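Uncharacterized protein (Pyrococcus furiosus DSM 3638, PDB 3WZ2) is an archaeal homolog of proteasome-assembly chaperones, known as PbaA, and probably acts as a chaperone or activator that works with the proteasome. Local coordinates at residues B[87-90]-B[91-95]; B[95-98]-B[99-103]; B[103-107]-B[108-112]; B[123-126]-B[127-131]; B[196-199]-B[200-204]. All blocks are in the same frame, centred on the assembly; numbering follows the deposited sequence.

Interaction 1 of 5, residues B[87-90]-B[91-95]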
loop_
_atom_site.group_PDB
_atom_site.type_symbol
_atom_site.label_atom_id
_atom_site.label_comp_id
_atom_site.label_asym_id
_atom_site.label_seq_id
_atom_site.Cartn_x
_atom_site.Cartn_y
_atom_site.Cartn_z
ATOM N N ILE B 87 3.615 -2.130 22.298
ATOM C CA ILE B 87 2.989 -2.612 21.070
ATOM C C ILE B 87 4.070 -3.305 20.235
ATOM O O ILE B 87 5.256 -3.009 20.377
ATOM C CB ILE B 87 2.316 -1.453 20.305
ATOM C CG1 ILE B 87 3.289 -0.313 20.131
ATOM C CG2 ILE B 87 1.156 -0.914 21.129
ATOM C CD1 ILE B 87 2.787 0.764 19.198
ATOM N N PHE B 88 3.677 -4.261 19.410
ATOM C CA PHE B 88 4.660 -5.025 18.613
ATOM C C PHE B 88 4.504 -4.438 17.231
ATOM O O PHE B 88 3.445 -4.479 16.663
ATOM C CB PHE B 88 4.467 -6.580 18.664
ATOM C CG PHE B 88 5.520 -7.391 17.862
ATOM C CD1 PHE B 88 6.665 -7.926 18.479
ATOM C CD2 PHE B 88 5.331 -7.667 16.489
ATOM C CE1 PHE B 88 7.596 -8.675 17.747
ATOM C CE2 PHE B 88 6.262 -8.404 15.761
ATOM C CZ PHE B 88 7.398 -8.901 16.385
ATOM N N LEU B 89 5.577 -3.850 16.740
ATOM C CA LEU B 89 5.538 -2.949 15.629
ATOM C C LEU B 89 5.972 -3.661 14.364
ATOM O O LEU B 89 6.636 -4.671 14.418
ATOM C CB LEU B 89 6.462 -1.769 15.911
ATOM C CG LEU B 89 5.918 -0.789 16.961
ATOM C CD1 LEU B 89 6.864 0.355 17.149
ATOM C CD2 LEU B 89 4.543 -0.243 16.558
ATOM N N PRO B 90 5.595 -3.124 13.214
ATOM C CA PRO B 90 6.009 -3.763 11.969
ATOM C C PRO B 90 7.487 -3.547 11.646
ATOM O O PRO B 90 8.096 -2.601 12.167
ATOM C CB PRO B 90 5.119 -3.091 10.905
ATOM C CG PRO B 90 4.649 -1.822 11.534
ATOM C CD PRO B 90 4.575 -2.086 13.012
ATOM N N PRO B 91 8.059 -4.433 10.814
ATOM C CA PRO B 91 9.487 -4.576 10.634
ATOM C C PRO B 91 10.184 -3.305 10.156
ATOM O O PRO B 91 11.236 -2.944 10.689
ATOM C CB PRO B 91 9.616 -5.669 9.553
ATOM C CG PRO B 91 8.222 -5.994 9.117
ATOM C CD PRO B 91 7.318 -5.561 10.212
ATOM N N THR B 92 9.592 -2.610 9.195
ATOM C CA THR B 92 10.186 -1.394 8.688
ATOM C C THR B 92 10.270 -0.334 9.759
ATOM O O THR B 92 11.217 0.424 9.825
ATOM C CB THR B 92 9.415 -0.871 7.459
ATOM O OG1 THR B 92 9.316 -1.932 6.502
ATOM C CG2 THR B 92 10.148 0.259 6.812
ATOM N N LEU B 93 9.259 -0.274 10.600
ATOM C CA LEU B 93 9.225 0.742 11.643
ATOM C C LEU B 93 10.262 0.403 12.742
ATOM O O LEU B 93 10.920 1.277 13.272
ATOM C CB LEU B 93 7.822 0.848 12.191
ATOM C CG LEU B 93 7.558 1.948 13.229
ATOM C CD1 LEU B 93 7.890 3.317 12.687
ATOM C CD2 LEU B 93 6.089 1.899 13.649
ATOM N N VAL B 94 10.403 -0.878 13.041
ATOM C CA VAL B 94 11.443 -1.341 13.965
ATOM C C VAL B 94 12.811 -0.956 13.430
ATOM O O VAL B 94 13.596 -0.384 14.176
ATOM C CB VAL B 94 11.391 -2.855 14.165
ATOM C CG1 VAL B 94 12.631 -3.340 14.880
ATOM C CG2 VAL B 94 10.139 -3.258 14.928
ATOM N N ASN B 95 13.052 -1.154 12.125
ATOM C CA ASN B 95 14.295 -0.665 11.521
ATOM C C ASN B 95 14.503 0.853 11.615
ATOM O O ASN B 95 15.594 1.308 11.932
ATOM C CB ASN B 95 14.424 -1.076 10.056
ATOM C CG ASN B 95 14.638 -2.561 9.883
ATOM O OD1 ASN B 95 15.265 -3.207 10.710
ATOM N ND2 ASN B 95 14.134 -3.103 8.792
#
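Leu89 and Leu93 meet through their methyl ends. CD2 of Leu93 sits 3.9 Å from CD1 of Leu89 and equally close to its CD2, so one methyl faces the fork of the other leucine. The two side chains run at a slant to each other. Leu93 reaches back because its CG is anti to the backbone N (chi1 -175°). Val94 meets Leu89 nearer the backbone: CG2 of Val94 is 4.1 Å from CB of Leu89. Pro90 lies side by side with Leu93 and points the same way, with CG of Pro90 4.2 Å from CB of Leu93.

Pro90 is the N-cap of the helix that starts at Pro91. Pro90 O accepts Val94 N at 3.0 Å. The amide of Leu93 adds a weak bond to the same oxygen. Pro91 has no N-H to give, which suits a first helical turn, where amides lack acceptors within the helix.

Pro59 of the second subunit packs on Pro91 and Val94. Within the chain, the turn joins strand 80-85 to helix 91-107. Leu89 also rests on Leu72 of strand 72-77, and Phe88 leans on helix 223-235.

Interaction 2 of 5, residues B[95-98]-B[99-103]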
loop_
_atom_site.group_PDB
_atom_site.type_symbol
_atom_site.label_atom_id
_atom_site.label_comp_id
_atom_site.label_asym_id
_atom_site.label_seq_id
_atom_site.Cartn_x
_atom_site.Cartn_y
_atom_site.Cartn_z
ATOM N N ASN B 95 13.052 -1.154 12.125
ATOM C CA ASN B 95 14.295 -0.665 11.521
ATOM C C ASN B 95 14.503 0.853 11.615
ATOM O O ASN B 95 15.594 1.308 11.932
ATOM C CB ASN B 95 14.424 -1.076 10.056
ATOM C CG ASN B 95 14.638 -2.561 9.883
ATOM O OD1 ASN B 95 15.265 -3.207 10.710
ATOM N ND2 ASN B 95 14.134 -3.103 8.792
ATOM N N GLU B 96 13.459 1.622 11.379
ATOM C CA GLU B 96 13.586 3.054 11.510
ATOM C C GLU B 96 13.908 3.455 12.945
ATOM O O GLU B 96 14.686 4.379 13.163
ATOM C CB GLU B 96 12.319 3.770 11.038
ATOM C CG GLU B 96 12.065 3.738 9.539
ATOM C CD GLU B 96 12.728 4.900 8.802
ATOM O OE1 GLU B 96 13.691 5.518 9.348
ATOM O OE2 GLU B 96 12.280 5.202 7.660
ATOM N N ILE B 97 13.258 2.821 13.918
ATOM C CA ILE B 97 13.484 3.167 15.302
ATOM C C ILE B 97 14.893 2.790 15.707
ATOM O O ILE B 97 15.573 3.575 16.337
ATOM C CB ILE B 97 12.451 2.517 16.239
ATOM C CG1 ILE B 97 11.054 3.106 15.997
ATOM C CG2 ILE B 97 12.829 2.719 17.700
ATOM C CD1 ILE B 97 9.935 2.220 16.504
ATOM N N ALA B 98 15.332 1.599 15.334
ATOM C CA ALA B 98 16.705 1.158 15.599
ATOM C C ALA B 98 17.737 2.136 15.049
ATOM O O ALA B 98 18.704 2.495 15.743
ATOM C CB ALA B 98 16.961 -0.214 15.017
ATOM N N LYS B 99 17.514 2.607 13.835
ATOM C CA LYS B 99 18.396 3.611 13.242
ATOM C C LYS B 99 18.472 4.881 14.109
ATOM O O LYS B 99 19.564 5.402 14.342
ATOM C CB LYS B 99 17.985 3.925 11.782
ATOM C CG LYS B 99 18.142 2.739 10.804
ATOM C CD LYS B 99 19.570 2.621 10.292
ATOM C CE LYS B 99 19.785 1.233 9.818
ATOM N NZ LYS B 99 21.013 1.039 9.000
ATOM N N GLU B 100 17.336 5.409 14.553
ATOM C CA GLU B 100 17.376 6.625 15.396
ATOM C C GLU B 100 18.005 6.359 16.753
ATOM O O GLU B 100 18.725 7.189 17.275
ATOM C CB GLU B 100 15.984 7.198 15.620
ATOM C CG GLU B 100 15.312 7.737 14.381
ATOM C CD GLU B 100 16.091 8.869 13.701
ATOM O OE1 GLU B 100 16.568 9.801 14.396
ATOM O OE2 GLU B 100 16.233 8.798 12.452
ATOM N N ILE B 101 17.750 5.181 17.318
ATOM C CA ILE B 101 18.377 4.830 18.572
ATOM C C ILE B 101 19.915 4.799 18.416
ATOM O O ILE B 101 20.637 5.357 19.216
ATOM C CB ILE B 101 17.871 3.485 19.083
ATOM C CG1 ILE B 101 16.442 3.638 19.587
ATOM C CG2 ILE B 101 18.784 2.943 20.159
ATOM C CD1 ILE B 101 15.750 2.322 19.939
ATOM N N VAL B 102 20.396 4.182 17.342
ATOM C CA VAL B 102 21.818 4.098 17.133
ATOM C C VAL B 102 22.448 5.475 16.881
ATOM O O VAL B 102 23.506 5.759 17.412
ATOM C CB VAL B 102 22.129 3.122 16.001
ATOM C CG1 VAL B 102 23.571 3.233 15.552
ATOM C CG2 VAL B 102 21.818 1.713 16.468
ATOM N N ASN B 103 21.808 6.326 16.100
ATOM C CA ASN B 103 22.287 7.706 15.942
ATOM C C ASN B 103 22.398 8.424 17.280
ATOM O O ASN B 103 23.373 9.112 17.514
ATOM C CB ASN B 103 21.383 8.544 15.022
ATOM C CG ASN B 103 21.455 8.091 13.568
ATOM O OD1 ASN B 103 22.468 7.518 13.145
ATOM N ND2 ASN B 103 20.398 8.360 12.777
#
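Asn95 meets Lys99 one helical turn on. Asn95 O takes Lys99 N at 3.0 Å. CG of Lys99 comes within 3.1 Å of Asn95 O, since chi1 of -65° sets CG beside the lysine's own backbone N. The Asn95 side-chain amide turns to the second subunit, where its ND2 bonds to Leu55 O and Ile57 O. Its OD1 has a weak hydrogen bond from Lys162 NZ of the same chain.

Glu96 O accepts Glu100 N at 3.2 Å. The two carboxylates stay apart, 5.2 Å between OE1 of Glu96 and OE2 of Glu100. These like charges probably disfavour a closer approach.

This is regular alpha helix, the middle of helix 91-107 in the PAC2 family fold, with bonds from each amide to the carbonyl four residues back. Its buried side lies against helix 158-169.

Ile97 O takes Ile101 N at 2.9 Å. CG2 of Ile97 also touches CD1 of Ile101 at 3.7 Å. Ile97 CG2 is anti to its backbone N, beside the carbonyl carbon, and so leans toward the following turn.

Ala98 O accepts the amide of Val102, and CG2 of Val102 lies 3.3 Å from Ala98 O. The small Ala98 side chain packs on Met159 and Lys162, while Lys99 NZ forms a salt bridge with Glu166.

Interaction 3 of 5, residues B[103-107]-B[108-112]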
loop_
_atom_site.group_PDB
_atom_site.type_symbol
_atom_site.label_atom_id
_atom_site.label_comp_id
_atom_site.label_asym_id
_atom_site.label_seq_id
_atom_site.Cartn_x
_atom_site.Cartn_y
_atom_site.Cartn_z
ATOM N N ASN B 103 21.808 6.326 16.100
ATOM C CA ASN B 103 22.287 7.706 15.942
ATOM C C ASN B 103 22.398 8.424 17.280
ATOM O O ASN B 103 23.373 9.112 17.514
ATOM C CB ASN B 103 21.383 8.544 15.022
ATOM C CG ASN B 103 21.455 8.091 13.568
ATOM O OD1 ASN B 103 22.468 7.518 13.145
ATOM N ND2 ASN B 103 20.398 8.360 12.777
ATOM N N TYR B 104 21.397 8.251 18.155
ATOM C CA TYR B 104 21.446 8.844 19.452
ATOM C C TYR B 104 22.626 8.298 20.253
ATOM O O TYR B 104 23.362 9.048 20.862
ATOM C CB TYR B 104 20.135 8.607 20.202
ATOM C CG TYR B 104 20.188 8.992 21.651
ATOM C CD1 TYR B 104 19.793 10.242 22.070
ATOM C CD2 TYR B 104 20.625 8.096 22.598
ATOM C CE1 TYR B 104 19.868 10.592 23.418
ATOM C CE2 TYR B 104 20.706 8.429 23.929
ATOM C CZ TYR B 104 20.334 9.679 24.337
ATOM O OH TYR B 104 20.411 9.986 25.671
ATOM N N LEU B 105 22.804 6.985 20.251
ATOM C CA LEU B 105 23.829 6.359 21.075
ATOM C C LEU B 105 25.255 6.699 20.595
ATOM O O LEU B 105 26.149 6.926 21.406
ATOM C CB LEU B 105 23.637 4.857 21.094
ATOM C CG LEU B 105 22.352 4.324 21.757
ATOM C CD1 LEU B 105 22.177 2.857 21.460
ATOM C CD2 LEU B 105 22.354 4.522 23.248
ATOM N N LYS B 106 25.446 6.766 19.279
ATOM C CA LYS B 106 26.650 7.367 18.691
ATOM C C LYS B 106 26.918 8.778 19.220
ATOM O O LYS B 106 27.991 9.076 19.666
ATOM C CB LYS B 106 26.516 7.459 17.181
ATOM C CG LYS B 106 27.412 6.488 16.479
ATOM C CD LYS B 106 27.947 6.953 15.150
ATOM C CE LYS B 106 29.363 6.391 14.921
ATOM N NZ LYS B 106 30.059 6.994 13.758
ATOM N N LYS B 107 25.925 9.634 19.085
ATOM C CA LYS B 107 26.010 11.011 19.458
ATOM C C LYS B 107 26.468 11.188 20.910
ATOM O O LYS B 107 27.242 12.082 21.187
ATOM C CB LYS B 107 24.653 11.677 19.282
ATOM C CG LYS B 107 24.691 13.190 19.186
ATOM C CD LYS B 107 23.427 13.832 19.752
ATOM C CE LYS B 107 22.135 13.317 19.121
ATOM N NZ LYS B 107 20.932 13.848 19.849
ATOM N N VAL B 108 25.950 10.380 21.838
ATOM C CA VAL B 108 26.252 10.582 23.240
ATOM C C VAL B 108 27.427 9.715 23.688
ATOM O O VAL B 108 27.729 9.671 24.859
ATOM C CB VAL B 108 25.019 10.323 24.142
ATOM C CG1 VAL B 108 23.847 11.179 23.693
ATOM C CG2 VAL B 108 24.611 8.842 24.190
ATOM N N ASN B 109 28.040 8.974 22.765
ATOM C CA ASN B 109 29.124 8.055 23.081
ATOM C C ASN B 109 28.752 7.051 24.149
ATOM O O ASN B 109 29.460 6.880 25.142
ATOM C CB ASN B 109 30.385 8.816 23.464
ATOM C CG ASN B 109 30.734 9.877 22.431
ATOM O OD1 ASN B 109 31.054 9.573 21.283
ATOM N ND2 ASN B 109 30.654 11.125 22.831
ATOM N N ALA B 110 27.664 6.337 23.886
ATOM C CA ALA B 110 27.171 5.314 24.785
ATOM C C ALA B 110 28.274 4.349 25.133
ATOM O O ALA B 110 29.064 3.967 24.295
ATOM C CB ALA B 110 26.000 4.567 24.150
ATOM N N GLU B 111 28.323 3.957 26.392
ATOM C CA GLU B 111 29.301 2.986 26.867
ATOM C C GLU B 111 28.913 1.539 26.509
ATOM O O GLU B 111 29.759 0.735 26.160
ATOM C CB GLU B 111 29.405 3.156 28.380
ATOM C CG GLU B 111 30.495 2.366 29.063
ATOM C CD GLU B 111 30.356 2.426 30.588
ATOM O OE1 GLU B 111 30.090 3.543 31.112
ATOM O OE2 GLU B 111 30.506 1.358 31.246
ATOM N N LYS B 112 27.627 1.214 26.615
ATOM C CA LYS B 112 27.128 -0.132 26.339
ATOM C C LYS B 112 25.714 -0.092 25.766
ATOM O O LYS B 112 24.902 0.717 26.166
ATOM C CB LYS B 112 27.088 -0.988 27.611
ATOM C CG LYS B 112 28.432 -1.342 28.167
ATOM C CD LYS B 112 28.322 -2.284 29.344
ATOM C CE LYS B 112 29.587 -2.283 30.195
ATOM N NZ LYS B 112 30.301 -3.575 30.114
#
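Tyr104 and Val108 pack together where helix 91-107 ends in a Schellman motif. Asn109 is the first residue to leave helical geometry, with a positive phi of 55°.

Backbone bonds close the end. Ala110 N reaches back to Leu105 O at 3.0 Å and is almost straight, 177° at the hydrogen. Asn109 N bonds to Lys106 O at 3.1 Å, but it comes from above the carbonyl plane. Val108 N bonds to Tyr104 O in the usual helical way.

A CH-pi contact carries the aromatic part. CG1 of Val108 lies over one face of the Tyr104 ring, 4.1 Å from its centroid and offset toward the rim. CG2 of Val108 reaches the same ring at CE2 of Tyr104, 3.9 Å away. With Tyr104 CG anti to the backbone N (chi1 170°), the ring turns one face to Val108 CG1. At the far end, the hydroxyl is hydrogen-bonded to Pro15 O. With an alanine in place of Tyr104 the ring and hydroxyl are gone, which would probably open a gap beside Val108 CG1 and leave Pro15 O without this partner.

Asn109 ND2 is hydrogen-bonded to Glu18 OE2. The chain then runs on into strand 112-120.

The remaining contact is apolar. Ala110 points toward the helix, and its CB lies 3.8 Å from CD2 of Leu105.

Interaction 4 of 5, residues B[123-126]-B[127-131]; sequences FFKD and TFEVW
Lys125 and Phe128 come together in the exposed loop between strands 112-120 and 130-134, just before the chain enters strand 130-134 of the mixed sheet. The contact is a CH-pi one. CB of Lys125 stands over one face of the Phe128 ring, 4.2 Å from its centroid and offset toward the rim.

Along the lysine, CG comes to 4.2 Å from CE1 of Phe128. CD keeps the same distance from CD1, so the chain follows one side of the ring. A bend at chi3 (56°) then takes CE off the ring, to 3.5 Å from Thr127 O. NZ ends in a salt bridge with Glu180. That carboxylate also accepts the Glu129 amide and the indole NE1 of Trp131, so it ties the lysine to the start of the strand. Opposite charge on Glu129 lies farther off, with its OE2 5.7 Å from NZ of Lys125.

Phe128 also stacks edge-to-face with Phe182 and touches Asn193 of helix 188-202. Cutting Phe128 back to an alanine removes the ring, and the Lys125 methylenes are then likely to be free to shift, with Phe182 lacking its edge-to-face partner.

Near the ring plane, at its edge, Phe123 O lies 3.7 Å from CE1 of Phe128.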
loop_
_atom_site.group_PDB
_atom_site.type_symbol
_atom_site.label_atom_id
_atom_site.label_comp_id
_atom_site.label_asym_id
_atom_site.label_seq_id
_atom_site.Cartn_x
_atom_site.Cartn_y
_atom_site.Cartn_z
ATOM N N PHE B 123 10.718 -26.770 24.017
ATOM C CA PHE B 123 10.307 -27.750 25.016
ATOM C C PHE B 123 10.681 -27.262 26.422
ATOM O O PHE B 123 11.393 -26.261 26.592
ATOM C CB PHE B 123 10.948 -29.137 24.751
ATOM C CG PHE B 123 12.460 -29.114 24.650
ATOM C CD1 PHE B 123 13.256 -29.196 25.790
ATOM C CD2 PHE B 123 13.084 -29.006 23.416
ATOM C CE1 PHE B 123 14.642 -29.156 25.697
ATOM C CE2 PHE B 123 14.476 -28.977 23.315
ATOM C CZ PHE B 123 15.261 -29.047 24.469
ATOM N N PHE B 124 10.179 -27.969 27.423
ATOM C CA PHE B 124 10.435 -27.651 28.824
ATOM C C PHE B 124 11.837 -28.123 29.220
ATOM O O PHE B 124 12.255 -29.189 28.835
ATOM C CB PHE B 124 9.356 -28.295 29.714
ATOM C CG PHE B 124 9.574 -28.085 31.189
ATOM C CD1 PHE B 124 8.994 -27.043 31.862
ATOM C CD2 PHE B 124 10.393 -28.938 31.892
ATOM C CE1 PHE B 124 9.193 -26.871 33.222
ATOM C CE2 PHE B 124 10.606 -28.766 33.251
ATOM C CZ PHE B 124 10.001 -27.728 33.919
ATOM N N LYS B 125 12.536 -27.328 30.027
ATOM C CA LYS B 125 13.722 -27.772 30.771
ATOM C C LYS B 125 13.539 -27.481 32.231
ATOM O O LYS B 125 12.899 -26.503 32.601
ATOM C CB LYS B 125 14.964 -27.039 30.270
ATOM C CG LYS B 125 15.238 -27.247 28.767
ATOM C CD LYS B 125 16.388 -26.409 28.194
ATOM C CE LYS B 125 17.702 -26.619 28.913
ATOM N NZ LYS B 125 18.795 -25.859 28.254
ATOM N N ASP B 126 14.135 -28.317 33.081
ATOM C CA ASP B 126 14.118 -28.059 34.513
ATOM C C ASP B 126 14.889 -26.816 34.862
ATOM O O ASP B 126 14.493 -26.095 35.757
ATOM C CB ASP B 126 14.637 -29.277 35.275
ATOM C CG ASP B 126 13.713 -30.497 35.087
ATOM O OD1 ASP B 126 12.590 -30.433 35.624
ATOM O OD2 ASP B 126 14.075 -31.461 34.349
ATOM N N THR B 127 15.987 -26.580 34.144
ATOM C CA THR B 127 16.780 -25.369 34.306
ATOM C C THR B 127 17.005 -24.766 32.916
ATOM O O THR B 127 17.840 -25.220 32.120
ATOM C CB THR B 127 18.115 -25.676 35.041
ATOM O OG1 THR B 127 17.827 -26.371 36.267
ATOM C CG2 THR B 127 18.896 -24.388 35.373
ATOM N N PHE B 128 16.255 -23.720 32.653
ATOM C CA PHE B 128 16.503 -22.839 31.526
ATOM C C PHE B 128 17.741 -21.983 31.770
ATOM O O PHE B 128 17.873 -21.359 32.822
ATOM C CB PHE B 128 15.273 -21.935 31.307
ATOM C CG PHE B 128 14.107 -22.639 30.672
ATOM C CD1 PHE B 128 14.159 -23.039 29.333
ATOM C CD2 PHE B 128 12.952 -22.905 31.402
ATOM C CE1 PHE B 128 13.061 -23.671 28.727
ATOM C CE2 PHE B 128 11.871 -23.552 30.812
ATOM C CZ PHE B 128 11.929 -23.919 29.469
ATOM N N GLU B 129 18.607 -21.903 30.768
ATOM C CA GLU B 129 19.853 -21.160 30.885
ATOM C C GLU B 129 19.741 -19.734 30.230
ATOM O O GLU B 129 18.703 -19.347 29.678
ATOM C CB GLU B 129 20.981 -21.958 30.223
ATOM C CG GLU B 129 21.263 -23.356 30.800
ATOM C CD GLU B 129 21.915 -23.416 32.206
ATOM O OE1 GLU B 129 21.969 -22.413 32.959
ATOM O OE2 GLU B 129 22.335 -24.542 32.583
ATOM N N VAL B 130 20.814 -18.961 30.340
ATOM C CA VAL B 130 20.949 -17.657 29.671
ATOM C C VAL B 130 22.208 -17.637 28.810
ATOM O O VAL B 130 23.276 -17.987 29.265
ATOM C CB VAL B 130 21.061 -16.507 30.698
ATOM C CG1 VAL B 130 21.221 -15.139 30.002
ATOM C CG2 VAL B 130 19.847 -16.501 31.590
ATOM N N TRP B 131 22.043 -17.274 27.548
ATOM C CA TRP B 131 23.168 -17.151 26.634
ATOM C C TRP B 131 23.476 -15.695 26.397
ATOM O O TRP B 131 22.690 -14.826 26.689
ATOM C CB TRP B 131 22.850 -17.830 25.292
ATOM C CG TRP B 131 22.581 -19.292 25.357
ATOM C CD1 TRP B 131 21.446 -19.886 25.785
ATOM C CD2 TRP B 131 23.446 -20.359 24.924
ATOM N NE1 TRP B 131 21.534 -21.253 25.650
ATOM C CE2 TRP B 131 22.749 -21.570 25.120
ATOM C CE3 TRP B 131 24.710 -20.401 24.347
ATOM C CZ2 TRP B 131 23.302 -22.819 24.803
ATOM C CZ3 TRP B 131 25.267 -21.648 24.021
ATOM C CH2 TRP B 131 24.571 -22.838 24.260
#

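Interaction 5 of 5, residues B[196-199]-B[200-204]; sequences EVLN and KMLGL
Leu198 and Leu202 meet one turn apart: CD1 of Leu198 lies 3.9 Å from CD1 of Leu202. Leu198 has CG anti to its backbone N (chi1 -170°), beside the carbonyl carbon, which carries its branched end toward Leu202. The two side chains meet at a slant.

Asn199 and Leu204 make the other pair. Chi1 of -151° swings the Asn199 amide past the helix end to the Leu204 backbone. There ND2 of Asn199 lies 2.9 Å from Leu204 O, and OD1 is hydrogen-bonded to Val206 N. The side chain thus spans the turn that follows the helix. On the other side of the turn, CD of Lys200 passes 3.5 Å from Glu196 O.

The backbone holds the last turn. Asn199 O receives Leu204 N at 3.0 Å, on a lone pair in the carbonyl plane, and a weak bond from Gly203 N. Gly203 has a positive phi of 65°, a conformation that favours glycine, and here helix 188-202 stops.

Leu198 and Leu202 face the mixed sheet, on Ile23 of strand 21-24 and Ile114 of strand 112-120. Val197 touches Leu177 and Met201 touches Tyr175, both of strand 174-181.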
loop_
_atom_site.group_PDB
_atom_site.type_symbol
_atom_site.label_atom_id
_atom_site.label_comp_id
_atom_site.label_asym_id
_atom_site.label_seq_id
_atom_site.Cartn_x
_atom_site.Cartn_y
_atom_site.Cartn_z
ATOM N N GLU B 196 19.063 -11.419 36.541
ATOM C CA GLU B 196 20.192 -11.829 37.388
ATOM C C GLU B 196 21.525 -11.631 36.682
ATOM O O GLU B 196 22.466 -11.158 37.285
ATOM C CB GLU B 196 20.093 -13.300 37.865
ATOM C CG GLU B 196 19.065 -13.539 38.966
ATOM C CD GLU B 196 18.978 -15.010 39.415
ATOM O OE1 GLU B 196 18.691 -15.920 38.589
ATOM O OE2 GLU B 196 19.227 -15.262 40.614
ATOM N N VAL B 197 21.626 -12.031 35.424
ATOM C CA VAL B 197 22.875 -11.818 34.671
ATOM C C VAL B 197 23.165 -10.348 34.465
ATOM O O VAL B 197 24.305 -9.908 34.627
ATOM C CB VAL B 197 22.867 -12.535 33.335
ATOM C CG1 VAL B 197 24.115 -12.183 32.545
ATOM C CG2 VAL B 197 22.778 -14.049 33.543
ATOM N N LEU B 198 22.141 -9.574 34.118
ATOM C CA LEU B 198 22.327 -8.144 33.943
ATOM C C LEU B 198 22.802 -7.426 35.200
ATOM O O LEU B 198 23.641 -6.521 35.160
ATOM C CB LEU B 198 21.037 -7.496 33.445
ATOM C CG LEU B 198 21.222 -6.030 33.004
ATOM C CD1 LEU B 198 21.994 -5.955 31.715
ATOM C CD2 LEU B 198 19.863 -5.403 32.831
ATOM N N ASN B 199 22.222 -7.787 36.316
ATOM C CA ASN B 199 22.692 -7.342 37.609
ATOM C C ASN B 199 24.167 -7.549 37.843
ATOM O O ASN B 199 24.872 -6.669 38.317
ATOM C CB ASN B 199 21.965 -8.126 38.678
ATOM C CG ASN B 199 21.830 -7.333 39.927
ATOM O OD1 ASN B 199 21.273 -6.260 39.856
ATOM N ND2 ASN B 199 22.337 -7.809 41.052
ATOM N N LYS B 200 24.647 -8.722 37.508
ATOM C CA LYS B 200 26.075 -9.010 37.621
ATOM C C LYS B 200 26.911 -8.195 36.683
ATOM O O LYS B 200 27.972 -7.736 37.036
ATOM C CB LYS B 200 26.306 -10.480 37.316
ATOM C CG LYS B 200 25.912 -11.222 38.575
ATOM C CD LYS B 200 25.510 -12.626 38.363
ATOM C CE LYS B 200 25.130 -13.289 39.697
ATOM N NZ LYS B 200 25.003 -14.746 39.559
ATOM N N MET B 201 26.445 -8.086 35.459
ATOM C CA MET B 201 27.166 -7.362 34.418
ATOM C C MET B 201 27.296 -5.885 34.797
ATOM O O MET B 201 28.292 -5.277 34.504
ATOM C CB MET B 201 26.420 -7.552 33.089
ATOM C CG MET B 201 26.885 -6.759 31.892
ATOM S SD MET B 201 26.108 -7.403 30.363
ATOM C CE MET B 201 27.127 -6.524 29.182
ATOM N N LEU B 202 26.258 -5.282 35.362
ATOM C CA LEU B 202 26.279 -3.854 35.571
ATOM C C LEU B 202 26.529 -3.477 37.032
ATOM O O LEU B 202 26.567 -2.306 37.360
ATOM C CB LEU B 202 24.951 -3.245 35.126
ATOM C CG LEU B 202 24.674 -3.424 33.656
ATOM C CD1 LEU B 202 23.393 -2.695 33.309
ATOM C CD2 LEU B 202 25.828 -2.900 32.819
ATOM N N GLY B 203 26.678 -4.475 37.903
ATOM C CA GLY B 203 26.939 -4.231 39.327
ATOM C C GLY B 203 25.769 -3.548 39.970
ATOM O O GLY B 203 25.925 -2.562 40.679
ATOM N N LEU B 204 24.582 -4.044 39.686
ATOM C CA LEU B 204 23.408 -3.516 40.334
ATOM C C LEU B 204 23.024 -4.345 41.541
ATOM O O LEU B 204 23.643 -5.389 41.832
ATOM C CB LEU B 204 22.277 -3.395 39.331
ATOM C CG LEU B 204 22.615 -2.528 38.129
ATOM C CD1 LEU B 204 21.472 -2.556 37.127
ATOM C CD2 LEU B 204 22.948 -1.118 38.603
#

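Interactions 1, 2 and 3 follow one helix, 91-107, from its N-cap to its Schellman end. Interaction 2 shares Asn95 with interaction 1 and Asn103 with interaction 3, and each centre lies 11 Å from the next. Leu89 CD1 of interaction 1 also touches Ile97 CD1 of interaction 2 at 3.7 Å. Interactions 1 and 2 both meet the second subunit, which interaction 3 does not reach. Interaction 4 lies far from the helix, its nearest atoms about 14 Å from interaction 3. Interaction 5 comes within about 4 Å of interaction 3 at the nearest atoms, without touching it. Interactions 4 and 5 touch where Val130 CG1 packs on Val197 CG2 at 4.0 Å, joining strand 130-134 to helix 188-202.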